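Local coordinates for protein BIM1 (Saccharomyces cerevisiae, PDB 2QJX), which binds microtubules at their plus ends as a yeast member of the EB1 (MAPRE) family, here represented by its calponin-homology domain, at residues G36-L50 with N68-I81. Residues are numbered along the deposited sequence; the frame is centred on the assembly and turned at random.
Sequences GAAYCQIMDSIYGDL and NYKILQSCFSRHGI
Asp49 OD1 takes two nearly straight hydrogen bonds, from Arg78 NH2 at 3.1 Å and from His79 NE2 at 3.2 Å, which reach it from opposite faces of the carboxylate plane. The histidine arrives on the syn side, with the oxygen lying in its ring plane. Arg78 comes in side-on: its NE gives a second bond to Asp49 OD2 (2.8 Å), completing a two-nitrogen salt bridge. The bend at chi3 (62°) turns the otherwise extended arginine chain so that both nitrogens meet the carboxylate from above its plane, the two flat groups standing 67° apart. With Asp49 OD1 at its NE2 edge, the His79 ring also lies in a face-to-face stack on Tyr47, centroids 4.1 Å apart. Ile46 CG2 lies over the other face of the tyrosine, whose hydroxyl is hydrogen-bonded to His108 of helix 95-112.

Inward from this polar end the packing turns apolar. Leu50 CD2 meets Cys75 SG at 3.7 Å, while the doubly bent side chain of selenomethionine Met43 brings CE to 3.4 Å from Phe76 CE2, with SE lying obliquely to the same ring in a Met-aromatic contact. Leu72 points CD1 at Met43 CG and CD2 at Tyr39 CB. At the far end Gly36 sets its CA over the face of Tyr69, 4.1 Å from the ring centroid, a CH-pi contact; with no side chain and a positive phi, Gly36 lets its backbone sit directly against Asn68 CB and the Tyr69 ring. Tyr69 OH is hydrogen-bonded to Gly34 O.

Helix 37-47 and the 68-78 part of helix 62-78 thus run roughly parallel, their axes inclined by 29° and approaching to 9.0 Å, as two packed helices in the core of the all-helical calponin-homology fold.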
# COMPACT_ATOMS: atom_id res chain seq x y z
N GLY A 36 1.50 6.19 0.81
CA GLY A 36 2.27 4.97 0.72
C GLY A 36 2.03 3.90 1.78
O GLY A 36 2.51 2.78 1.64
N ALA A 37 1.30 4.25 2.83
CA ALA A 37 1.04 3.31 3.92
C ALA A 37 0.23 2.08 3.45
O ALA A 37 0.61 0.94 3.72
CB ALA A 37 0.31 4.03 5.05
N ALA A 38 -0.88 2.32 2.75
CA ALA A 38 -1.71 1.23 2.26
C ALA A 38 -0.93 0.33 1.31
O ALA A 38 -1.07 -0.89 1.35
CB ALA A 38 -2.96 1.78 1.57
N TYR A 39 -0.12 0.93 0.43
CA TYR A 39 0.67 0.15 -0.52
C TYR A 39 1.56 -0.83 0.24
O TYR A 39 1.67 -2.01 -0.13
CB TYR A 39 1.54 1.08 -1.37
CG TYR A 39 0.77 2.02 -2.26
CD1 TYR A 39 1.34 3.21 -2.71
CD2 TYR A 39 -0.54 1.73 -2.66
CE1 TYR A 39 0.63 4.10 -3.52
CE2 TYR A 39 -1.26 2.60 -3.48
CZ TYR A 39 -0.67 3.78 -3.90
OH TYR A 39 -1.38 4.66 -4.69
N CYS A 40 2.22 -0.34 1.29
CA CYS A 40 3.09 -1.18 2.10
C CYS A 40 2.31 -2.36 2.67
O CYS A 40 2.77 -3.49 2.61
CB CYS A 40 3.69 -0.39 3.26
SG CYS A 40 5.05 0.69 2.81
N GLN A 41 1.15 -2.09 3.25
CA GLN A 41 0.38 -3.17 3.85
C GLN A 41 -0.20 -4.15 2.85
O GLN A 41 -0.43 -5.31 3.19
CB GLN A 41 -0.71 -2.65 4.78
CG GLN A 41 -1.42 -3.80 5.50
CD GLN A 41 -2.05 -3.41 6.81
OE1 GLN A 41 -2.62 -2.32 6.94
NE2 GLN A 41 -1.98 -4.30 7.79
N ILE A 42 -0.47 -3.70 1.63
CA ILE A 42 -0.98 -4.65 0.64
C ILE A 42 0.15 -5.64 0.41
O ILE A 42 -0.07 -6.86 0.34
CB ILE A 42 -1.32 -3.97 -0.70
CG1 ILE A 42 -2.57 -3.10 -0.54
CG2 ILE A 42 -1.57 -5.02 -1.78
CD1 ILE A 42 -3.00 -2.41 -1.81
N MSE A 43 1.38 -5.13 0.32
CA MSE A 43 2.52 -6.01 0.12
C MSE A 43 2.72 -6.90 1.35
O MSE A 43 3.17 -8.04 1.23
CB MSE A 43 3.78 -5.19 -0.16
CG MSE A 43 3.75 -4.44 -1.49
SE MSE A 43 3.56 -5.59 -3.06
CE MSE A 43 5.42 -5.95 -3.39
N ASP A 44 2.39 -6.39 2.54
CA ASP A 44 2.54 -7.21 3.75
C ASP A 44 1.54 -8.36 3.72
O ASP A 44 1.86 -9.48 4.13
CB ASP A 44 2.33 -6.37 5.02
CG ASP A 44 2.69 -7.14 6.29
OD1 ASP A 44 3.84 -7.61 6.38
OD2 ASP A 44 1.84 -7.27 7.21
N SER A 45 0.33 -8.12 3.23
CA SER A 45 -0.67 -9.19 3.18
C SER A 45 -0.19 -10.33 2.27
O SER A 45 -0.54 -11.50 2.49
CB SER A 45 -2.02 -8.65 2.66
OG SER A 45 -1.95 -8.28 1.30
N ILE A 46 0.62 -9.99 1.27
CA ILE A 46 1.14 -10.99 0.34
C ILE A 46 2.44 -11.66 0.81
O ILE A 46 2.58 -12.89 0.73
CB ILE A 46 1.43 -10.37 -1.04
CG1 ILE A 46 0.17 -9.73 -1.61
CG2 ILE A 46 1.96 -11.46 -1.98
CD1 ILE A 46 0.40 -8.95 -2.90
N TYR A 47 3.39 -10.86 1.29
CA TYR A 47 4.68 -11.40 1.72
C TYR A 47 4.87 -11.54 3.22
O TYR A 47 5.66 -12.38 3.67
CB TYR A 47 5.81 -10.56 1.13
CG TYR A 47 5.76 -10.51 -0.38
CD1 TYR A 47 5.06 -9.51 -1.05
CD2 TYR A 47 6.37 -11.51 -1.14
CE1 TYR A 47 4.96 -9.51 -2.44
CE2 TYR A 47 6.27 -11.52 -2.53
CZ TYR A 47 5.57 -10.52 -3.17
OH TYR A 47 5.44 -10.55 -4.54
N GLY A 48 4.18 -10.72 3.98
CA GLY A 48 4.25 -10.77 5.43
C GLY A 48 5.59 -10.50 6.08
O GLY A 48 5.80 -10.92 7.22
N ASP A 49 6.50 -9.82 5.39
CA ASP A 49 7.80 -9.53 5.98
C ASP A 49 8.12 -8.04 5.97
O ASP A 49 9.28 -7.64 6.06
CB ASP A 49 8.91 -10.32 5.27
CG ASP A 49 9.15 -9.87 3.84
OD1 ASP A 49 8.37 -9.05 3.31
OD2 ASP A 49 10.14 -10.34 3.23
N LEU A 50 7.08 -7.21 5.88
CA LEU A 50 7.23 -5.76 5.89
C LEU A 50 7.38 -5.28 7.33
O LEU A 50 6.79 -5.85 8.25
CB LEU A 50 5.99 -5.10 5.28
CG LEU A 50 5.81 -5.03 3.76
CD1 LEU A 50 6.74 -3.96 3.20
CD2 LEU A 50 6.08 -6.40 3.12
N ASN A 68 7.62 5.59 4.06
CA ASN A 68 6.77 4.50 3.62
C ASN A 68 7.21 4.01 2.25
O ASN A 68 7.28 2.81 2.00
CB ASN A 68 5.31 4.94 3.56
CG ASN A 68 4.76 5.29 4.93
OD1 ASN A 68 5.30 4.86 5.95
ND2 ASN A 68 3.68 6.06 4.96
N TYR A 69 7.53 4.95 1.37
CA TYR A 69 7.97 4.57 0.04
C TYR A 69 9.33 3.88 0.02
O TYR A 69 9.58 3.01 -0.80
CB TYR A 69 7.96 5.79 -0.89
CG TYR A 69 6.57 6.13 -1.36
CD1 TYR A 69 5.88 7.24 -0.86
CD2 TYR A 69 5.91 5.29 -2.26
CE1 TYR A 69 4.57 7.50 -1.25
CE2 TYR A 69 4.60 5.54 -2.65
CZ TYR A 69 3.94 6.64 -2.14
OH TYR A 69 2.63 6.87 -2.52
N LYS A 70 10.22 4.24 0.94
CA LYS A 70 11.51 3.58 0.98
C LYS A 70 11.31 2.14 1.47
O LYS A 70 11.99 1.22 1.03
CB LYS A 70 12.48 4.36 1.87
CG LYS A 70 12.90 5.66 1.19
CD LYS A 70 13.95 6.45 1.96
CE LYS A 70 14.38 7.67 1.14
NZ LYS A 70 15.28 8.60 1.89
N ILE A 71 10.34 1.96 2.36
CA ILE A 71 10.01 0.63 2.87
C ILE A 71 9.40 -0.18 1.73
O ILE A 71 9.71 -1.36 1.56
CB ILE A 71 9.01 0.71 4.05
CG1 ILE A 71 9.73 1.22 5.31
CG2 ILE A 71 8.39 -0.67 4.32
CD1 ILE A 71 8.79 1.59 6.47
N LEU A 72 8.53 0.46 0.95
CA LEU A 72 7.88 -0.21 -0.18
C LEU A 72 8.93 -0.58 -1.23
O LEU A 72 8.93 -1.70 -1.76
CB LEU A 72 6.83 0.71 -0.82
CG LEU A 72 5.98 0.09 -1.94
CD1 LEU A 72 5.05 -0.94 -1.34
CD2 LEU A 72 5.17 1.18 -2.65
N GLN A 73 9.83 0.35 -1.53
CA GLN A 73 10.87 0.08 -2.51
C GLN A 73 11.77 -1.06 -2.06
O GLN A 73 12.17 -1.89 -2.87
CB GLN A 73 11.69 1.34 -2.78
CG GLN A 73 11.02 2.29 -3.76
CD GLN A 73 11.76 3.59 -3.94
OE1 GLN A 73 11.94 4.08 -5.06
NE2 GLN A 73 12.19 4.19 -2.83
N SER A 74 12.08 -1.10 -0.77
CA SER A 74 12.93 -2.15 -0.22
C SER A 74 12.26 -3.51 -0.35
O SER A 74 12.92 -4.52 -0.59
CB SER A 74 13.25 -1.87 1.25
OG SER A 74 14.15 -0.79 1.34
N CYS A 75 10.94 -3.53 -0.19
CA CYS A 75 10.17 -4.76 -0.34
C CYS A 75 10.28 -5.25 -1.78
O CYS A 75 10.54 -6.44 -2.02
CB CYS A 75 8.70 -4.53 0.02
SG CYS A 75 7.64 -5.97 -0.23
N PHE A 76 10.08 -4.35 -2.74
CA PHE A 76 10.18 -4.74 -4.15
C PHE A 76 11.56 -5.31 -4.46
O PHE A 76 11.69 -6.33 -5.16
CB PHE A 76 9.93 -3.53 -5.07
CG PHE A 76 8.47 -3.24 -5.30
CD1 PHE A 76 7.99 -3.07 -6.60
CD2 PHE A 76 7.58 -3.09 -4.24
CE1 PHE A 76 6.65 -2.76 -6.84
CE2 PHE A 76 6.24 -2.78 -4.47
CZ PHE A 76 5.77 -2.61 -5.77
N SER A 77 12.60 -4.65 -3.96
CA SER A 77 13.97 -5.08 -4.18
C SER A 77 14.25 -6.43 -3.53
O SER A 77 14.81 -7.34 -4.17
CB SER A 77 14.94 -4.03 -3.64
OG SER A 77 16.28 -4.45 -3.74
N ARG A 78 13.85 -6.57 -2.27
CA ARG A 78 14.07 -7.81 -1.53
C ARG A 78 13.46 -9.02 -2.24
O ARG A 78 14.08 -10.09 -2.32
CB ARG A 78 13.48 -7.68 -0.12
CG ARG A 78 13.58 -8.96 0.72
CD ARG A 78 13.24 -8.73 2.21
NE ARG A 78 11.87 -8.27 2.45
CZ ARG A 78 11.52 -6.99 2.56
NH1 ARG A 78 12.42 -6.03 2.46
NH2 ARG A 78 10.25 -6.67 2.78
N HIS A 79 12.25 -8.85 -2.77
CA HIS A 79 11.55 -9.93 -3.45
C HIS A 79 11.75 -10.01 -4.95
O HIS A 79 11.13 -10.85 -5.62
CB HIS A 79 10.06 -9.85 -3.14
CG HIS A 79 9.73 -10.10 -1.70
ND1 HIS A 79 10.00 -11.30 -1.08
CD2 HIS A 79 9.20 -9.29 -0.76
CE1 HIS A 79 9.64 -11.22 0.19
NE2 HIS A 79 9.16 -10.01 0.41
N GLY A 80 12.61 -9.16 -5.49
CA GLY A 80 12.87 -9.17 -6.92
C GLY A 80 11.70 -8.75 -7.80
O GLY A 80 11.57 -9.22 -8.93
N ILE A 81 10.85 -7.87 -7.28
CA ILE A 81 9.70 -7.39 -8.04
C ILE A 81 10.23 -6.33 -9.00
O ILE A 81 10.80 -5.32 -8.58
CB ILE A 81 8.64 -6.76 -7.10
CG1 ILE A 81 8.29 -7.74 -5.97
CG2 ILE A 81 7.39 -6.39 -7.88
CD1 ILE A 81 7.88 -9.12 -6.45